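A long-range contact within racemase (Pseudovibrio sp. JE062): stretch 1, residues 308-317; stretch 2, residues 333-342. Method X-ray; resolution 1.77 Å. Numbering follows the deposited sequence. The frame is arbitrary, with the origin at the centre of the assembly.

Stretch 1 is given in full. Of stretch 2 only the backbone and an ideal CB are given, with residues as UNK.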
# COMPACT_ATOMS: atom_id res chain seq x y z
N ASN A 308 -11.74 16.44 -0.44
CA ASN A 308 -11.03 16.73 0.81
C ASN A 308 -10.71 15.48 1.62
O ASN A 308 -10.82 15.47 2.85
CB ASN A 308 -11.86 17.69 1.66
CG ASN A 308 -12.18 18.98 0.93
OD1 ASN A 308 -11.29 19.79 0.66
ND2 ASN A 308 -13.45 19.16 0.58
N VAL A 309 -10.28 14.44 0.92
CA VAL A 309 -9.93 13.18 1.54
C VAL A 309 -8.47 12.85 1.23
O VAL A 309 -8.04 12.90 0.08
CB VAL A 309 -10.83 12.05 1.00
CG1 VAL A 309 -10.33 10.69 1.47
CG2 VAL A 309 -12.26 12.28 1.46
N GLN A 310 -7.71 12.52 2.27
CA GLN A 310 -6.30 12.17 2.10
C GLN A 310 -6.17 10.72 1.70
O GLN A 310 -7.05 9.91 1.99
CB GLN A 310 -5.54 12.36 3.42
CG GLN A 310 -5.61 13.75 3.99
CD GLN A 310 -4.61 13.94 5.13
OE1 GLN A 310 -4.30 13.00 5.86
NE2 GLN A 310 -4.11 15.16 5.28
N VAL A 311 -5.07 10.39 1.04
CA VAL A 311 -4.82 9.01 0.67
C VAL A 311 -3.41 8.63 1.11
O VAL A 311 -2.45 9.32 0.81
CB VAL A 311 -4.92 8.78 -0.84
CG1 VAL A 311 -4.65 7.30 -1.16
CG2 VAL A 311 -6.31 9.17 -1.34
N MSE A 312 -3.33 7.55 1.87
CA MSE A 312 -2.06 7.01 2.35
C MSE A 312 -2.25 5.53 2.07
O MSE A 312 -2.77 4.79 2.91
CB MSE A 312 -1.87 7.25 3.84
CG MSE A 312 -1.61 8.71 4.21
SE MSE A 312 -1.06 8.93 6.02
CE MSE A 312 -1.07 10.83 6.05
N PRO A 313 -1.86 5.08 0.87
CA PRO A 313 -2.02 3.67 0.51
C PRO A 313 -1.40 2.68 1.47
O PRO A 313 -0.26 2.85 1.91
CB PRO A 313 -1.38 3.60 -0.88
CG PRO A 313 -1.56 4.99 -1.42
CD PRO A 313 -1.20 5.83 -0.21
N HIS A 314 -2.16 1.64 1.79
CA HIS A 314 -1.66 0.60 2.68
C HIS A 314 -0.44 0.02 2.00
O HIS A 314 -0.44 -0.22 0.79
CB HIS A 314 -2.72 -0.48 2.86
CG HIS A 314 -2.24 -1.68 3.61
ND1 HIS A 314 -1.91 -1.64 4.95
CD2 HIS A 314 -2.04 -2.96 3.22
CE1 HIS A 314 -1.53 -2.85 5.34
NE2 HIS A 314 -1.60 -3.66 4.31
N ASN A 315 0.62 -0.21 2.77
CA ASN A 315 1.85 -0.75 2.23
C ASN A 315 2.53 -1.69 3.22
O ASN A 315 3.15 -1.24 4.19
CB ASN A 315 2.79 0.39 1.83
CG ASN A 315 4.18 -0.09 1.47
OD1 ASN A 315 4.38 -1.26 1.13
ND2 ASN A 315 5.16 0.81 1.52
N TRP A 316 2.40 -2.98 2.96
CA TRP A 316 3.01 -4.00 3.80
C TRP A 316 3.29 -5.26 2.98
O TRP A 316 2.63 -6.29 3.15
CB TRP A 316 2.11 -4.34 4.99
CG TRP A 316 2.80 -5.20 6.00
CD1 TRP A 316 2.84 -6.56 6.05
CD2 TRP A 316 3.63 -4.74 7.08
NE1 TRP A 316 3.65 -6.98 7.08
CE2 TRP A 316 4.15 -5.88 7.73
CE3 TRP A 316 3.99 -3.47 7.55
CZ2 TRP A 316 5.01 -5.80 8.83
CZ3 TRP A 316 4.85 -3.38 8.65
CH2 TRP A 316 5.35 -4.55 9.28
N LYS A 317 4.26 -5.15 2.08
CA LYS A 317 4.67 -6.27 1.23
C LYS A 317 6.19 -6.29 1.19
O LYS A 317 6.83 -6.32 2.23
CB LYS A 317 4.12 -6.13 -0.19
CG LYS A 317 2.85 -6.91 -0.49
CD LYS A 317 2.96 -8.39 -0.10
CE LYS A 317 1.82 -9.17 -0.75
NZ LYS A 317 1.59 -10.51 -0.14
N UNK A 333 0.61 11.37 -4.38
CA UNK A 333 0.25 11.65 -3.00
C UNK A 333 -0.31 13.03 -2.71
O UNK A 333 0.18 14.03 -3.22
CB UNK A 333 1.49 11.44 -2.12
N UNK A 334 -1.36 13.07 -1.89
CA UNK A 334 -1.99 14.33 -1.53
C UNK A 334 -1.96 14.56 -0.03
O UNK A 334 -2.61 15.47 0.48
CB UNK A 334 -3.43 14.36 -2.04
N UNK A 335 -1.19 13.73 0.68
CA UNK A 335 -1.09 13.84 2.14
C UNK A 335 0.34 14.06 2.62
O UNK A 335 1.29 13.85 1.87
CB UNK A 335 -1.66 12.58 2.80
N UNK A 336 0.50 14.49 3.88
CA UNK A 336 1.84 14.74 4.45
C UNK A 336 2.71 13.50 4.57
O UNK A 336 3.94 13.59 4.54
CB UNK A 336 1.70 15.37 5.84
N UNK A 337 2.08 12.34 4.73
CA UNK A 337 2.80 11.09 4.88
C UNK A 337 2.18 9.99 4.03
O UNK A 337 1.13 10.19 3.40
CB UNK A 337 2.83 10.67 6.35
N UNK A 338 2.84 8.84 4.01
CA UNK A 338 2.38 7.65 3.30
C UNK A 338 2.99 6.46 4.06
O UNK A 338 4.05 6.60 4.67
CB UNK A 338 2.79 7.67 1.82
N UNK A 339 2.31 5.31 4.05
CA UNK A 339 2.83 4.17 4.79
C UNK A 339 4.06 3.54 4.17
O UNK A 339 4.10 3.29 2.96
CB UNK A 339 1.74 3.11 4.92
N UNK A 340 5.05 3.28 5.01
CA UNK A 340 6.29 2.68 4.57
C UNK A 340 6.81 1.76 5.66
O UNK A 340 6.72 2.07 6.85
CB UNK A 340 7.32 3.75 4.22
N UNK A 341 7.33 0.61 5.26
CA UNK A 341 7.90 -0.33 6.21
C UNK A 341 9.40 -0.27 5.93
O UNK A 341 9.85 -0.53 4.82
CB UNK A 341 7.32 -1.74 6.07
N UNK A 342 10.16 0.12 6.94
CA UNK A 342 11.60 0.24 6.79
C UNK A 342 12.32 -0.97 7.38
O UNK A 342 11.90 -1.52 8.39
CB UNK A 342 12.10 1.53 7.45

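Stretch 2 runs alongside stretch 1, with end-to-end directions 18° apart.

Position 333 has phi/psi of -42/137, which any residue could adopt. The ideal CB would lie sideways, 5.3 Å from the O of Val311, so stretch 1 makes no clear demand. The residue is Gly333, and it makes no contact.

At position 334 the CA-to-CB bond is sideways. The ideal CB is 5.3 Å from both Val309 O and Val311 N. These are an acceptor and a donor, flanking Gln310. A polar side chain with its polar atom at least two bonds beyond CB could reach one of them; one carrying both a donor and an acceptor, Asn or perhaps Gln, could serve the pair. The residue is Asn334. Its ND2 donates to Val309 O at 2.9 Å, and its OD1 accepts from Val311 N at 2.9 Å. A chi1 of 73° (p) brings the amide to the backbone, where it pairs much as a neighbouring strand would. Water 1 links its O to Gln310 NE2.

Position 335 points toward stretch 1. The ideal CB is already 3.7 Å from Met312 CE, 3.9 Å from Val311 O and 3.9 Å from Gln310 CB. Space is short, so a small residue such as Ala, Ser or Gly suits. It is Ala335. Its CB packs 3.8 Å from Met312 CE. Water 2 donates to Val311 O and accepts from the Ala335 N, joining the backbones.

Position 336 is sideways, its ideal CB 5.3 Å from Met312 CE. With phi/psi of -64/-28, many residues fit, proline among them. Pro336 is found. Its CD lies 3.6 Å from Gln310 NE2 and 4.2 Å from Met312 CE.

At position 337 the ideal CB is sideways and 3.9 Å from Met312 CE. An apolar or aromatic residue would suit. Tyr337 places its CB 3.9 Å from Met312 CE. The methyl lies at the ring edge, while the end of the side chain leads away.

Position 338 is also sideways, with its ideal CB 4.8 Å from Pro313 CD. Stretch 1 leaves the choice broad. Phe338 has its side-chain end leading away.

Position 339 points toward stretch 1. The ideal CB is 3.6 Å from Pro313 O and 4.1 Å from Asn315 N. The backbone N-H of Asn315 is a donor here, so an acceptor would suit; Glu or Gln has the reach, and Asp might. It is Glu339. Its OE1 accepts from Asn315 N at 2.8 Å, nearly straight at 168°, and lies 3.2 Å from His314 ND1. Its backbone O accepts from Asn315 ND2 at 3.1 Å. Water 3 donates to both Pro313 O and Glu339 O.

Position 340 points away, so stretch 1 restricts it little. Tyr340 has its CD1 4.2 Å from Asn315 ND2.

Position 341 points toward stretch 1, its ideal CB 3.9 Å from Trp316 CZ3. A compact apolar residue, Val, Ile or Ala, suits this indole. Val341 sets CG2 3.6 Å from Trp316 CZ3.

Position 342 is out of reach and unconstrained here. It is His342.

Stretch 2, residues 333-342: GNAPYFEYVH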
# COMPACT_ATOMS: atom_id res chain seq x y z
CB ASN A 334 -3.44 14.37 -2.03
CG ASN A 334 -4.37 13.47 -1.23
OD1 ASN A 334 -3.94 12.71 -0.37
ND2 ASN A 334 -5.67 13.56 -1.52
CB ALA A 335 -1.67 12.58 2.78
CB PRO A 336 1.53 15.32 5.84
CG PRO A 336 0.14 15.85 5.72
CD PRO A 336 -0.55 14.83 4.86
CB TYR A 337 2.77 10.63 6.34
CG TYR A 337 3.11 11.71 7.34
CD1 TYR A 337 4.40 12.24 7.42
CD2 TYR A 337 2.14 12.19 8.23
CE1 TYR A 337 4.72 13.21 8.36
CE2 TYR A 337 2.45 13.16 9.18
CZ TYR A 337 3.74 13.67 9.24
OH TYR A 337 4.06 14.63 10.17
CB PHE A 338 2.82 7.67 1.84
CG PHE A 338 4.31 7.57 1.63
CD1 PHE A 338 4.86 6.41 1.09
CD2 PHE A 338 5.15 8.62 1.95
CE1 PHE A 338 6.24 6.31 0.88
CE2 PHE A 338 6.53 8.53 1.75
CZ PHE A 338 7.07 7.37 1.21
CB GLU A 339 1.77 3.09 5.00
CG GLU A 339 2.30 1.87 5.75
CD GLU A 339 1.21 0.90 6.18
OE1 GLU A 339 0.27 0.66 5.39
OE2 GLU A 339 1.31 0.36 7.30
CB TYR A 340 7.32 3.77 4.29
CG TYR A 340 8.49 3.30 3.46
CD1 TYR A 340 8.44 3.31 2.07
CD2 TYR A 340 9.67 2.87 4.08
CE1 TYR A 340 9.53 2.90 1.31
CE2 TYR A 340 10.76 2.45 3.33
CZ TYR A 340 10.69 2.47 1.95
OH TYR A 340 11.76 2.06 1.20
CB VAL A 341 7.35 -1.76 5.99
CG1 VAL A 341 7.65 -2.23 4.58
CG2 VAL A 341 7.96 -2.71 7.02
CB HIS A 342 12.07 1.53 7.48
CG HIS A 342 13.48 1.90 7.16
ND1 HIS A 342 14.57 1.26 7.72
CD2 HIS A 342 13.99 2.82 6.31
CE1 HIS A 342 15.68 1.77 7.23
NE2 HIS A 342 15.36 2.72 6.37
O HOH W 1 -4.28 17.01 2.71
O HOH W 2 -0.38 11.03 0.07
O HOH W 3 1.91 4.15 1.27
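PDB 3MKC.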